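Local coordinates for protein Lysine/ornithine decarboxylase (Selenomonas ruminantium, PDB 5GJO) that decarboxylates L-lysine and L-ornithine with similar efficiency, using pyridoxal 5'-phosphate, to give cadaverine and putrescine, at residues V47-K52 / S68-A73; I92-K98 / R113-D117; L268-I273 / Y284-E288; Y304-F309 / K344-M350. The protein carries 2 engineered substitutions. Numbering follows the deposited sequence.

How the contacts relate
Contacts 1 and 2 belong to the PLP-binding TIM barrel, contacts 3 and 4 to the mixed sheet of the other domain. Contacts 1 and 2 touch where strands 69-72 and 91-93 are neighbours (Val72 N to Ile92 O, 2.9 Å); contacts 3 and 4 touch through strands 266-276 and 344-347 (Leu268 N to Val347 O, 2.7 Å). All four are largely buried, contact 4 having the most partly exposed residues. Contact 1 brings charge to the cofactor; contact 2 joins strands 91-93 and 113-116 and holds the following loop with a lysine near the dimer interface; contact 3 adds an aspartate to its backbone pairing; contact 4 relies on backbone bonds and apolar packing.

Contact 1. Residues V47-K52 / S68-A73; sequences VFYAMK and SHFDVA. With PLP (pyridoxal-5'-phosphate), chain H.
Two successive parallel strands of the TIM barrel, 47-50 and 69-72, approach to 3.6 Å between axes at 42°, with bridges Phe48-His69, Tyr49-Phe70 and Ala50-Asp71. Ser68 (chi1 t) donates from OG to His69 O (2.7 Å). His69 N donates to Val47 O (2.8 Å). His69 O accepts from Tyr49 N (2.9 Å), and His69 CB lies over the Phe48 ring, 3.6 Å from its centroid. Phe70 (m) shares the face of Tyr49, CD1 to Tyr49 CD2 4.2 Å. Asp71 N donates to Tyr49 O (2.9 Å). Asp71 (chi1 t) places OD2 3.0 Å from PLP N1, as expected in this family, where the acid can stabilise a protonated N1, and 2.9 Å from Lys52 NZ, a salt bridge. Small Ala50 leaves room for the cofactor; Lys52, by similarity its Schiff-base lysine, is unattached here. Val72 CG1 meets Met51 SD (4.1 Å); Ala73 CB lies 4.0 Å from Lys52 NZ. Tyr49 packs on connecting helix 57-65 and Phe70 on helix 75-83, with strands 252-255 and 91-93 flanking the pair.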
# COMPACT_ATOMS: atom_id res chain seq x y z
N VAL A 47 27.70 -8.49 5.62
CA VAL A 47 26.32 -8.19 5.21
C VAL A 47 25.25 -8.52 6.25
O VAL A 47 25.11 -9.67 6.74
CB VAL A 47 26.01 -8.95 3.92
CG1 VAL A 47 24.59 -8.69 3.46
CG2 VAL A 47 26.97 -8.58 2.84
N PHE A 48 24.45 -7.53 6.62
CA PHE A 48 23.18 -7.68 7.30
C PHE A 48 22.07 -7.34 6.27
O PHE A 48 21.79 -6.16 6.00
CB PHE A 48 22.99 -6.68 8.47
CG PHE A 48 23.77 -7.02 9.72
CD1 PHE A 48 25.10 -6.76 9.81
CD2 PHE A 48 23.16 -7.65 10.76
CE1 PHE A 48 25.82 -7.08 10.97
CE2 PHE A 48 23.85 -8.00 11.94
CZ PHE A 48 25.20 -7.71 12.05
N TYR A 49 21.48 -8.34 5.68
CA TYR A 49 20.48 -8.12 4.62
C TYR A 49 19.27 -7.45 5.17
O TYR A 49 18.64 -7.92 6.13
CB TYR A 49 20.08 -9.43 3.94
CG TYR A 49 18.89 -9.30 2.98
CD1 TYR A 49 18.93 -8.38 1.94
CD2 TYR A 49 17.74 -9.99 3.18
CE1 TYR A 49 17.82 -8.17 1.12
CE2 TYR A 49 16.64 -9.87 2.31
CZ TYR A 49 16.70 -8.97 1.27
OH TYR A 49 15.63 -8.67 0.43
N ALA A 50 18.92 -6.32 4.56
CA ALA A 50 17.75 -5.52 4.93
C ALA A 50 16.50 -6.11 4.29
O ALA A 50 16.08 -5.80 3.22
CB ALA A 50 17.93 -3.98 4.67
N MET A 51 15.94 -7.10 4.99
CA MET A 51 14.84 -7.88 4.50
C MET A 51 13.57 -7.13 4.25
O MET A 51 12.74 -7.64 3.50
CB MET A 51 14.57 -9.12 5.43
CG MET A 51 14.22 -8.70 6.83
SD MET A 51 13.91 -10.19 7.85
CE MET A 51 12.36 -10.71 7.21
N LYS A 52 13.51 -5.88 4.69
CA LYS A 52 12.40 -4.99 4.38
C LYS A 52 12.24 -4.86 2.84
O LYS A 52 11.16 -4.66 2.35
CB LYS A 52 12.65 -3.59 4.96
CG LYS A 52 14.03 -3.03 4.64
CD LYS A 52 14.33 -1.67 5.24
CE LYS A 52 14.13 -1.64 6.75
NZ LYS A 52 15.16 -2.36 7.52
N SER A 68 24.89 -14.91 5.54
CA SER A 68 24.46 -13.51 5.71
C SER A 68 23.93 -13.34 7.08
O SER A 68 23.28 -14.24 7.62
CB SER A 68 23.35 -13.20 4.69
OG SER A 68 22.96 -11.80 4.72
N HIS A 69 24.07 -12.12 7.63
CA HIS A 69 23.25 -11.72 8.74
C HIS A 69 22.00 -10.95 8.23
O HIS A 69 21.76 -10.87 6.99
CB HIS A 69 24.04 -10.78 9.69
CG HIS A 69 25.20 -11.43 10.40
ND1 HIS A 69 26.21 -12.10 9.75
CD2 HIS A 69 25.48 -11.52 11.73
CE1 HIS A 69 27.08 -12.58 10.63
NE2 HIS A 69 26.66 -12.23 11.84
N PHE A 70 21.19 -10.45 9.18
CA PHE A 70 19.94 -9.79 8.82
C PHE A 70 19.66 -8.52 9.60
O PHE A 70 19.88 -8.49 10.78
CB PHE A 70 18.74 -10.71 9.00
CG PHE A 70 18.82 -11.95 8.15
CD1 PHE A 70 18.36 -11.91 6.83
CD2 PHE A 70 19.47 -13.11 8.63
CE1 PHE A 70 18.53 -13.03 6.02
CE2 PHE A 70 19.63 -14.21 7.83
CZ PHE A 70 19.18 -14.18 6.50
N ASP A 71 19.14 -7.52 8.91
CA ASP A 71 18.66 -6.28 9.51
C ASP A 71 17.15 -6.39 9.53
O ASP A 71 16.49 -6.60 8.49
CB ASP A 71 19.09 -5.10 8.63
CG ASP A 71 18.15 -3.90 8.77
OD1 ASP A 71 17.56 -3.69 9.84
OD2 ASP A 71 17.97 -3.16 7.80
N VAL A 72 16.56 -6.28 10.72
CA VAL A 72 15.13 -6.44 10.96
C VAL A 72 14.56 -5.11 11.47
O VAL A 72 15.24 -4.42 12.24
CB VAL A 72 14.79 -7.51 12.01
CG1 VAL A 72 15.19 -8.89 11.47
CG2 VAL A 72 15.53 -7.32 13.33
N ALA A 73 13.36 -4.80 11.02
CA ALA A 73 12.67 -3.52 11.31
C ALA A 73 11.55 -3.63 12.28
O ALA A 73 10.99 -2.58 12.64
CB ALA A 73 12.07 -2.99 10.02
N1 PLP H . 19.04 -0.68 6.57
C2 PLP H . 18.25 0.28 7.10
C2A PLP H . 18.36 0.63 8.56
C3 PLP H . 17.27 1.00 6.25
O3 PLP H . 16.46 1.97 6.75
C4 PLP H . 17.20 0.62 4.82
C4A PLP H . 16.26 1.27 3.89
O4A PLP H . 15.25 1.81 4.31
C5 PLP H . 18.12 -0.45 4.36
C6 PLP H . 18.99 -1.04 5.28
C5A PLP H . 18.11 -0.90 2.92
O4P PLP H . 18.26 0.23 2.07
P PLP H . 18.52 0.04 0.49
O1P PLP H . 19.84 -0.68 0.42
O2P PLP H . 18.54 1.46 -0.05
O3P PLP H . 17.34 -0.78 0.02
O HOH W 1 14.53 -5.03 7.34
O HOH W 2 15.62 -1.81 10.23

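Contact 2. Residues I92-K98 / R113-D117; sequences IYANPVK and RFTFD
The third and fourth strands of the TIM barrel meet here, at one bridge between Tyr93 and Phe114 with CA atoms 4.9 Å apart. Tyr93 N donates to Arg113 O (2.9 Å), and Thr115 N gives a weak bond to Tyr93 O (3.4 Å), the staggered pattern of parallel strands. Beyond Tyr93, the centre of an inverse gamma turn, segment 92-98 becomes loop, and small Ala94 borders the PLP there. Ile92 CG1 (chi tt) lies 3.7 Å from Arg113 CG. Arg113, extended through chi3 (ttt), carries its guanidinium to a salt bridge with Asp214; Ile92 CD1 reaches Thr115 CG2 (3.7 Å). Tyr93 (t) brings CB to 3.8 Å from CD1 of Phe114 (m), apolar surfaces suited to the outside of a barrel packed with helices. Asn95 (t) makes an Asx turn, Val97 N to Asn95 OD1 3.1 Å, and its ND2 binds Ala73 O. The loop is tied down by Lys98, long enough (m, t, t, p) for NZ to reach both Thr115 O (2.7 Å) and Asn95 O (2.8 Å), and paired also with Glu121. Asp117 (p) meets Gly154 N of its own chain and Lys276 of the second subunit; a water joins its OD1 (2.8 Å) to Pro96 O (2.8 Å).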
# COMPACT_ATOMS: atom_id res chain seq x y z
N ILE A 92 20.30 -7.61 13.50
CA ILE A 92 20.34 -6.26 14.06
C ILE A 92 18.97 -5.67 13.97
O ILE A 92 18.33 -5.69 12.93
CB ILE A 92 21.40 -5.36 13.42
CG1 ILE A 92 21.47 -4.03 14.20
CG2 ILE A 92 21.22 -5.15 11.97
CD1 ILE A 92 22.59 -3.11 13.77
N TYR A 93 18.45 -5.19 15.09
CA TYR A 93 17.16 -4.51 15.08
C TYR A 93 17.49 -3.04 14.84
O TYR A 93 17.72 -2.28 15.76
CB TYR A 93 16.42 -4.77 16.39
CG TYR A 93 15.00 -4.25 16.54
CD1 TYR A 93 14.29 -3.76 15.46
CD2 TYR A 93 14.38 -4.26 17.76
CE1 TYR A 93 13.00 -3.29 15.62
CE2 TYR A 93 13.11 -3.77 17.93
CZ TYR A 93 12.42 -3.30 16.85
OH TYR A 93 11.16 -2.85 17.05
N ALA A 94 17.54 -2.68 13.56
CA ALA A 94 17.99 -1.35 13.13
C ALA A 94 16.87 -0.35 12.83
O ALA A 94 17.11 0.64 12.09
CB ALA A 94 18.86 -1.49 11.92
N ASN A 95 15.73 -0.56 13.38
CA ASN A 95 14.73 0.50 13.43
C ASN A 95 15.11 1.38 14.61
O ASN A 95 15.09 0.88 15.77
CB ASN A 95 13.41 -0.08 13.59
CG ASN A 95 12.28 0.92 13.33
OD1 ASN A 95 12.41 2.12 13.63
ND2 ASN A 95 11.19 0.42 12.69
N PRO A 96 15.47 2.64 14.34
CA PRO A 96 15.90 3.47 15.47
C PRO A 96 14.80 3.70 16.49
O PRO A 96 15.19 4.09 17.60
CB PRO A 96 16.31 4.81 14.80
CG PRO A 96 16.54 4.46 13.39
CD PRO A 96 15.55 3.37 13.08
N VAL A 97 13.52 3.60 16.15
CA VAL A 97 12.45 3.85 17.07
C VAL A 97 11.64 2.63 17.19
O VAL A 97 10.75 2.38 16.41
CB VAL A 97 11.61 5.08 16.71
CG1 VAL A 97 10.54 5.32 17.82
CG2 VAL A 97 12.52 6.29 16.54
N LYS A 98 11.86 1.89 18.27
CA LYS A 98 11.23 0.57 18.41
C LYS A 98 9.90 0.58 19.11
O LYS A 98 9.67 1.45 19.93
CB LYS A 98 12.22 -0.32 19.12
CG LYS A 98 13.52 -0.47 18.35
CD LYS A 98 14.68 -0.82 19.27
CE LYS A 98 16.02 -0.41 18.70
NZ LYS A 98 16.03 1.06 18.39
N ARG A 113 21.51 -6.46 19.29
CA ARG A 113 22.33 -5.47 18.52
C ARG A 113 21.23 -4.55 18.02
O ARG A 113 20.28 -5.04 17.34
CB ARG A 113 23.07 -6.17 17.42
CG ARG A 113 23.94 -5.28 16.61
CD ARG A 113 24.67 -6.14 15.60
NE ARG A 113 25.66 -5.44 14.84
CZ ARG A 113 26.98 -5.46 15.06
NH1 ARG A 113 27.50 -6.11 16.08
NH2 ARG A 113 27.80 -4.80 14.26
N PHE A 114 21.33 -3.28 18.38
CA PHE A 114 20.31 -2.27 18.14
C PHE A 114 20.97 -1.04 17.55
O PHE A 114 22.12 -0.81 17.79
CB PHE A 114 19.69 -1.82 19.47
CG PHE A 114 18.88 -2.86 20.20
CD1 PHE A 114 18.26 -3.87 19.54
CD2 PHE A 114 18.70 -2.75 21.56
CE1 PHE A 114 17.51 -4.80 20.21
CE2 PHE A 114 17.95 -3.67 22.25
CZ PHE A 114 17.36 -4.70 21.56
N THR A 115 20.22 -0.27 16.79
CA THR A 115 20.56 1.16 16.49
C THR A 115 19.65 2.09 17.20
O THR A 115 18.57 1.74 17.59
CB THR A 115 20.63 1.48 14.95
OG1 THR A 115 19.31 1.48 14.45
CG2 THR A 115 21.42 0.42 14.22
N PHE A 116 20.13 3.31 17.38
CA PHE A 116 19.32 4.38 17.92
C PHE A 116 19.84 5.76 17.49
O PHE A 116 20.97 5.90 17.12
CB PHE A 116 19.21 4.29 19.44
CG PHE A 116 20.45 4.70 20.17
CD1 PHE A 116 21.63 4.03 19.99
CD2 PHE A 116 20.41 5.75 21.07
CE1 PHE A 116 22.76 4.41 20.68
CE2 PHE A 116 21.54 6.14 21.74
CZ PHE A 116 22.71 5.47 21.55
N ASP A 117 18.97 6.75 17.52
CA ASP A 117 19.34 8.10 17.17
C ASP A 117 18.78 9.17 18.10
O ASP A 117 18.82 10.32 17.78
CB ASP A 117 19.00 8.42 15.71
CG ASP A 117 17.51 8.37 15.42
OD1 ASP A 117 16.71 8.45 16.34
OD2 ASP A 117 17.15 8.26 14.25
O HOH W 3 19.17 2.39 11.68
O HOH W 4 16.24 6.54 18.37

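Contact 3. Residues L268-I273 / Y284-E288; sequences LVTSVI and YILDE
Strands 266-276 and 283-286 form a beta hairpin, and in this part of it they run antiparallel but strongly twisted: their short axes lie 133° apart and approach to 4.7 Å. Leu268, on strand 266-276, points toward the partner and puts CD2 4.0 Å from Glu288 CG, the aliphatic part of a side chain whose OE1 turns away to Cys293 N. Thr270 (t) donates from OG1 to Asp287 OD1 (2.7 Å), and the same oxygen accepts from Ser271 N (2.9 Å). A carboxylate suits this position because, with chi1 at p, it curls back to serve two donors where the strands splay apart; its OD2 goes to Thr21 OG1. Ser271 O accepts from Asp287 N (3.0 Å), while Ser271 OG also meets Thr21. Val272 faces Leu286 in a non-hydrogen-bonded pair, CA atoms 4.6 Å apart, with CG2 to Leu286 CD2 3.9 Å and CG1 to Tyr284 CD1 4.2 Å. Ile273 N closes the pairing on Ile285 O (2.8 Å), and its p side chain sets CG1 3.9 Å from Ile285 CG2. Beta-branched residues here favour the extended backbone and fill the sheet faces. Ile273 and Ile285 pack on Val97 of the second subunit, Tyr284 and Leu286 touch strand 315-320, and strands 23-26 and 344-347 both pair with strand 266-276.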
# COMPACT_ATOMS: atom_id res chain seq x y z
N LEU A 268 8.10 -9.57 -12.81
CA LEU A 268 6.65 -9.71 -12.76
C LEU A 268 6.09 -10.12 -14.07
O LEU A 268 6.44 -9.52 -15.17
CB LEU A 268 5.99 -8.38 -12.40
CG LEU A 268 4.48 -8.34 -12.43
CD1 LEU A 268 3.87 -9.12 -11.28
CD2 LEU A 268 4.12 -6.85 -12.30
N VAL A 269 5.20 -11.10 -14.04
CA VAL A 269 4.43 -11.52 -15.24
C VAL A 269 2.95 -11.19 -15.00
O VAL A 269 2.35 -11.63 -14.00
CB VAL A 269 4.54 -13.02 -15.53
CG1 VAL A 269 3.83 -13.36 -16.83
CG2 VAL A 269 6.04 -13.42 -15.66
N THR A 270 2.42 -10.40 -15.89
CA THR A 270 1.05 -9.90 -15.78
C THR A 270 0.35 -10.00 -17.11
O THR A 270 0.99 -9.81 -18.17
CB THR A 270 1.02 -8.53 -15.10
OG1 THR A 270 -0.32 -8.03 -15.07
CG2 THR A 270 1.84 -7.52 -15.84
N SER A 271 -0.95 -10.28 -17.09
CA SER A 271 -1.73 -10.38 -18.34
C SER A 271 -2.52 -9.11 -18.64
O SER A 271 -3.03 -8.44 -17.70
CB SER A 271 -2.75 -11.52 -18.27
OG SER A 271 -2.08 -12.75 -18.16
N VAL A 272 -2.68 -8.87 -19.93
CA VAL A 272 -3.68 -7.92 -20.46
C VAL A 272 -5.08 -8.55 -20.28
O VAL A 272 -5.39 -9.62 -20.81
CB VAL A 272 -3.44 -7.56 -21.96
CG1 VAL A 272 -4.53 -6.57 -22.50
CG2 VAL A 272 -2.04 -7.00 -22.09
N ILE A 273 -5.87 -7.92 -19.45
CA ILE A 273 -7.24 -8.36 -19.20
C ILE A 273 -8.30 -7.54 -19.94
O ILE A 273 -9.47 -7.96 -20.04
CB ILE A 273 -7.59 -8.53 -17.69
CG1 ILE A 273 -7.43 -7.25 -16.91
CG2 ILE A 273 -6.76 -9.61 -17.01
CD1 ILE A 273 -8.01 -7.35 -15.53
N TYR A 284 -4.34 -0.47 -22.29
CA TYR A 284 -4.34 -1.83 -21.88
C TYR A 284 -4.47 -1.90 -20.37
O TYR A 284 -3.71 -1.23 -19.65
CB TYR A 284 -3.01 -2.46 -22.25
CG TYR A 284 -2.77 -2.32 -23.72
CD1 TYR A 284 -3.58 -3.02 -24.60
CD2 TYR A 284 -1.79 -1.49 -24.23
CE1 TYR A 284 -3.44 -2.88 -25.96
CE2 TYR A 284 -1.57 -1.40 -25.63
CZ TYR A 284 -2.44 -2.08 -26.46
OH TYR A 284 -2.30 -2.09 -27.80
N ILE A 285 -5.39 -2.75 -19.92
CA ILE A 285 -5.62 -3.00 -18.51
C ILE A 285 -4.94 -4.30 -18.13
O ILE A 285 -5.17 -5.33 -18.74
CB ILE A 285 -7.13 -3.08 -18.18
CG1 ILE A 285 -7.78 -1.76 -18.55
CG2 ILE A 285 -7.31 -3.31 -16.68
CD1 ILE A 285 -7.13 -0.55 -17.99
N LEU A 286 -4.03 -4.21 -17.14
CA LEU A 286 -3.29 -5.38 -16.63
C LEU A 286 -3.89 -5.96 -15.36
O LEU A 286 -4.63 -5.27 -14.74
CB LEU A 286 -1.81 -5.00 -16.33
CG LEU A 286 -1.10 -4.34 -17.54
CD1 LEU A 286 0.31 -3.98 -17.11
CD2 LEU A 286 -1.08 -5.31 -18.69
N ASP A 287 -3.58 -7.22 -15.03
CA ASP A 287 -4.03 -7.83 -13.84
C ASP A 287 -3.20 -7.58 -12.59
O ASP A 287 -3.57 -8.10 -11.52
CB ASP A 287 -4.48 -9.28 -14.01
CG ASP A 287 -3.36 -10.24 -14.47
OD1 ASP A 287 -2.16 -9.90 -14.43
OD2 ASP A 287 -3.73 -11.39 -14.85
N GLU A 288 -2.22 -6.73 -12.69
CA GLU A 288 -1.46 -6.21 -11.58
C GLU A 288 -1.38 -4.70 -11.71
O GLU A 288 -1.20 -4.18 -12.81
CB GLU A 288 -0.07 -6.83 -11.46
CG GLU A 288 0.70 -6.48 -10.18
CD GLU A 288 0.25 -7.19 -8.90
OE1 GLU A 288 0.95 -7.00 -7.89
OE2 GLU A 288 -0.76 -7.97 -8.92

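Contact 4. Residues Y304-F309 / K344-M350; sequences YPLHCF and KVLVTEM
An antiparallel pairing in the mixed sheet of the non-barrel domain brings short strand 306-307 against strand 344-347, the two segments running 155° apart. Leu306 and Val347 form a non-hydrogen-bonded pair (CA atoms 4.7 Å apart), His307 and Leu346 a hydrogen-bonded one: His307 N to Leu346 O is 2.8 Å, Leu346 N to His307 O 3.0 Å. Thr348 N extends the pattern to Pro305 O (3.2 Å); proline, lacking an amide hydrogen, can still accept there. Leu306 (tp) sets CD1 3.8 Å from Val345 CG2 and 3.9 Å from Val347 CG2. On the His307 face, Phe309 (m) brings CZ to Leu346 CB (4.0 Å), and a water links Phe309 N (2.7 Å) to Lys344 O (2.9 Å). Glu349 takes a left-handed backbone (50/50), after which Met350 CE lies over the Tyr304 ring, 3.9 Å from its centroid, a CH-pi and Met-aromatic contact. Because backbone bonds carry the pairing, the join depends on strand register and complementary shape more than on charge.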
# COMPACT_ATOMS: atom_id res chain seq x y z
N TYR A 304 9.33 1.26 -13.42
CA TYR A 304 9.83 -0.07 -13.68
C TYR A 304 9.96 -0.34 -15.18
O TYR A 304 9.15 0.15 -15.95
CB TYR A 304 8.89 -1.17 -13.07
CG TYR A 304 8.83 -1.00 -11.58
CD1 TYR A 304 9.76 -1.61 -10.75
CD2 TYR A 304 7.85 -0.23 -11.02
CE1 TYR A 304 9.72 -1.39 -9.35
CE2 TYR A 304 7.80 -0.01 -9.63
CZ TYR A 304 8.76 -0.54 -8.83
OH TYR A 304 8.69 -0.27 -7.45
N PRO A 305 10.94 -1.14 -15.61
CA PRO A 305 11.07 -1.46 -17.03
C PRO A 305 9.99 -2.45 -17.48
O PRO A 305 10.06 -3.60 -17.11
CB PRO A 305 12.45 -2.13 -17.16
CG PRO A 305 13.03 -2.02 -15.85
CD PRO A 305 12.06 -1.69 -14.83
N LEU A 306 9.12 -2.01 -18.37
CA LEU A 306 8.08 -2.80 -18.98
C LEU A 306 8.51 -3.32 -20.31
O LEU A 306 9.00 -2.56 -21.13
CB LEU A 306 6.79 -1.92 -19.08
CG LEU A 306 5.64 -2.57 -19.83
CD1 LEU A 306 5.08 -3.81 -19.10
CD2 LEU A 306 4.57 -1.55 -19.93
N HIS A 307 8.29 -4.61 -20.56
CA HIS A 307 8.59 -5.26 -21.83
C HIS A 307 7.33 -5.85 -22.42
O HIS A 307 6.70 -6.70 -21.79
CB HIS A 307 9.67 -6.35 -21.69
CG HIS A 307 10.90 -5.83 -20.99
ND1 HIS A 307 11.11 -5.92 -19.61
CD2 HIS A 307 11.92 -5.09 -21.46
CE1 HIS A 307 12.24 -5.30 -19.29
NE2 HIS A 307 12.73 -4.76 -20.38
N CYS A 308 7.02 -5.46 -23.64
CA CYS A 308 5.86 -6.01 -24.38
C CYS A 308 6.39 -6.91 -25.45
O CYS A 308 7.45 -6.67 -26.01
CB CYS A 308 5.02 -4.89 -25.00
SG CYS A 308 4.36 -3.73 -23.79
N PHE A 309 5.69 -7.91 -25.82
CA PHE A 309 6.21 -8.80 -26.88
C PHE A 309 5.37 -8.55 -28.20
O PHE A 309 4.17 -8.20 -28.15
CB PHE A 309 6.13 -10.26 -26.37
CG PHE A 309 6.94 -10.54 -25.13
CD1 PHE A 309 8.31 -10.64 -25.16
CD2 PHE A 309 6.32 -10.66 -23.89
CE1 PHE A 309 9.07 -10.89 -24.06
CE2 PHE A 309 7.09 -10.90 -22.76
CZ PHE A 309 8.45 -10.98 -22.83
N LYS A 344 0.67 -11.63 -22.37
CA LYS A 344 1.41 -11.39 -21.15
C LYS A 344 2.46 -10.34 -21.42
O LYS A 344 3.05 -10.33 -22.46
CB LYS A 344 2.06 -12.66 -20.61
CG LYS A 344 1.09 -13.65 -19.99
CD LYS A 344 0.35 -14.38 -21.08
CE LYS A 344 -0.67 -15.34 -20.52
NZ LYS A 344 -1.95 -14.72 -20.09
N VAL A 345 2.65 -9.45 -20.46
CA VAL A 345 3.76 -8.54 -20.46
C VAL A 345 4.68 -8.87 -19.30
O VAL A 345 4.27 -9.56 -18.30
CB VAL A 345 3.34 -7.04 -20.41
CG1 VAL A 345 2.54 -6.71 -21.67
CG2 VAL A 345 2.63 -6.65 -19.14
N LEU A 346 5.89 -8.36 -19.43
CA LEU A 346 6.95 -8.66 -18.46
C LEU A 346 7.55 -7.42 -17.86
O LEU A 346 7.93 -6.52 -18.59
CB LEU A 346 8.04 -9.51 -19.11
CG LEU A 346 9.28 -9.91 -18.28
CD1 LEU A 346 8.94 -10.98 -17.27
CD2 LEU A 346 10.49 -10.35 -19.17
N VAL A 347 7.67 -7.38 -16.52
CA VAL A 347 8.33 -6.28 -15.88
C VAL A 347 9.58 -6.80 -15.15
O VAL A 347 9.49 -7.75 -14.31
CB VAL A 347 7.43 -5.52 -14.87
CG1 VAL A 347 8.11 -4.27 -14.36
CG2 VAL A 347 6.14 -5.14 -15.55
N THR A 348 10.72 -6.21 -15.46
CA THR A 348 12.05 -6.69 -14.96
C THR A 348 12.48 -5.84 -13.76
O THR A 348 11.85 -4.80 -13.52
CB THR A 348 13.15 -6.80 -16.03
OG1 THR A 348 13.32 -5.53 -16.73
CG2 THR A 348 12.78 -7.89 -16.96
N GLU A 349 13.52 -6.24 -13.04
CA GLU A 349 14.06 -5.47 -11.93
C GLU A 349 12.94 -5.06 -10.95
O GLU A 349 12.87 -3.88 -10.52
CB GLU A 349 14.87 -4.24 -12.42
CG GLU A 349 16.17 -4.64 -13.20
CD GLU A 349 15.91 -5.07 -14.62
OE1 GLU A 349 15.28 -4.35 -15.40
OE2 GLU A 349 16.34 -6.17 -15.01
N MET A 350 12.15 -6.05 -10.58
CA MET A 350 10.99 -5.87 -9.72
C MET A 350 11.13 -6.46 -8.32
O MET A 350 10.17 -6.67 -7.65
CB MET A 350 9.75 -6.37 -10.43
CG MET A 350 8.90 -5.26 -11.00
SD MET A 350 7.23 -5.38 -10.43
CE MET A 350 6.43 -3.84 -10.84
O HOH W 5 3.33 -8.49 -24.67